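Local coordinates for protein C-type lectin domain family 4 member F (Mus musculus, PDB 6JJJ) that serves as a Kupffer cell C-type lectin receptor with affinity for galactose and fucose and could be involved in endocytosis, at residues 66-71 / 129-134. Numbering follows the deposited sequence.
Sequences EEQAFL and VHVRQQ
Q68, one turn into helix 65-75, faces the turn that follows strand 128-131, and its CA lies 9.0 Å from that of Q134, the nearest CA pair between 66-71 and 129-134. Between them lies a small interface of the C-type lectin domain, where the helix packs near the hairpin of strands 128-131 and 135-138. The backbones share no hydrogen bond: the helix keeps its own, such as L71 N to E67 O, while the strand pairs H130 with N136 and V131 with H80. Q68 reaches across the gap, and the two segments together bury 93 Å². Q68 contributes the largest single share. With CG anti to the backbone N (chi1 175°), its side chain reaches out from the helix and brings NE2 to the turn. V131 points back from the strand end, its CG1 4.3 Å from Q68 NE2, a loose approach of amide to methyl. Q133 and Q134 direct their CB atoms away from the helix, leaving mainly their backbone to meet it. F109, from a loop, and W135 also touch Q68, and I82 of strand 80-85 packs against V131. N136 and D137, which follow W135 on the neighbouring strand, are calcium ligands, although the Q134 side chain stays about 11 Å from a bound ion. At the turn, Q68 NE2 is 4.2 Å from Q133 O, too far for a hydrogen bond, and 4.3 Å from Q134 CA.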
# COMPACT_ATOMS: atom_id res chain seq x y z
N GLU A 66 19.00 11.96 9.76
CA GLU A 66 18.60 11.17 8.60
C GLU A 66 17.09 11.25 8.39
O GLU A 66 16.60 11.06 7.27
CB GLU A 66 19.04 9.72 8.75
CG GLU A 66 20.49 9.47 8.35
CD GLU A 66 20.78 8.00 8.09
OE1 GLU A 66 19.86 7.17 8.26
OE2 GLU A 66 21.92 7.68 7.71
N GLU A 67 16.33 11.47 9.47
CA GLU A 67 14.90 11.70 9.34
C GLU A 67 14.62 12.95 8.50
O GLU A 67 13.77 12.93 7.61
CB GLU A 67 14.26 11.83 10.72
CG GLU A 67 12.78 12.17 10.67
CD GLU A 67 12.10 12.00 12.01
OE1 GLU A 67 12.81 11.90 13.03
OE2 GLU A 67 10.85 11.97 12.04
N GLN A 68 15.33 14.04 8.80
CA GLN A 68 15.14 15.27 8.04
C GLN A 68 15.42 15.05 6.56
O GLN A 68 14.73 15.62 5.69
CB GLN A 68 16.03 16.40 8.58
CG GLN A 68 15.94 17.68 7.75
CD GLN A 68 15.97 18.94 8.59
OE1 GLN A 68 16.02 18.90 9.82
NE2 GLN A 68 15.93 20.09 7.92
N ALA A 69 16.42 14.23 6.24
CA ALA A 69 16.71 13.93 4.84
C ALA A 69 15.48 13.34 4.16
O ALA A 69 15.07 13.78 3.09
CB ALA A 69 17.90 12.98 4.73
N PHE A 70 14.85 12.35 4.81
CA PHE A 70 13.64 11.76 4.26
C PHE A 70 12.63 12.84 3.89
O PHE A 70 12.09 12.85 2.78
CB PHE A 70 13.04 10.78 5.27
CG PHE A 70 11.68 10.30 4.89
CD1 PHE A 70 11.50 9.44 3.82
CD2 PHE A 70 10.56 10.72 5.60
CE1 PHE A 70 10.25 9.00 3.47
CE2 PHE A 70 9.30 10.28 5.25
CZ PHE A 70 9.14 9.42 4.19
N LEU A 71 12.36 13.76 4.82
CA LEU A 71 11.47 14.87 4.53
C LEU A 71 11.98 15.66 3.33
O LEU A 71 11.26 15.84 2.34
CB LEU A 71 11.35 15.79 5.75
CG LEU A 71 10.46 15.35 6.92
CD1 LEU A 71 9.01 15.21 6.49
CD2 LEU A 71 10.97 14.06 7.55
N VAL A 129 7.11 26.94 11.95
CA VAL A 129 8.26 26.51 11.16
C VAL A 129 7.79 25.64 10.00
O VAL A 129 6.96 24.75 10.17
CB VAL A 129 9.27 25.73 12.02
CG1 VAL A 129 10.45 25.27 11.19
CG2 VAL A 129 9.73 26.58 13.20
N HIS A 130 8.34 25.91 8.81
CA HIS A 130 8.16 25.04 7.65
C HIS A 130 9.54 24.66 7.12
O HIS A 130 10.57 25.17 7.59
CB HIS A 130 7.30 25.70 6.57
CG HIS A 130 7.85 27.00 6.06
ND1 HIS A 130 7.05 27.96 5.47
CD2 HIS A 130 9.11 27.50 6.03
CE1 HIS A 130 7.79 28.99 5.12
NE2 HIS A 130 9.04 28.74 5.44
N VAL A 131 9.57 23.78 6.12
CA VAL A 131 10.83 23.26 5.59
C VAL A 131 10.78 23.26 4.06
O VAL A 131 9.83 22.74 3.47
CB VAL A 131 11.10 21.83 6.10
CG1 VAL A 131 12.48 21.36 5.66
CG2 VAL A 131 10.95 21.77 7.61
N ARG A 132 11.82 23.82 3.44
CA ARG A 132 12.08 23.63 2.01
C ARG A 132 13.37 22.85 1.80
O ARG A 132 13.36 21.80 1.15
CB ARG A 132 12.15 24.99 1.31
N GLN A 133 14.49 23.34 2.33
CA GLN A 133 15.69 22.55 2.52
C GLN A 133 16.30 22.73 3.90
O GLN A 133 17.15 21.93 4.30
CB GLN A 133 16.76 22.90 1.47
CG GLN A 133 16.65 22.09 0.20
CD GLN A 133 17.98 22.00 -0.53
OE1 GLN A 133 18.98 22.57 -0.10
NE2 GLN A 133 18.01 21.21 -1.60
N GLN A 134 15.89 23.76 4.64
CA GLN A 134 16.29 23.96 6.03
C GLN A 134 15.16 24.76 6.67
O GLN A 134 14.39 25.43 5.98
CB GLN A 134 17.64 24.67 6.13
CG GLN A 134 18.82 23.83 5.60
CD GLN A 134 20.16 24.28 6.16
OE1 GLN A 134 20.38 25.47 6.38
NE2 GLN A 134 21.08 23.34 6.32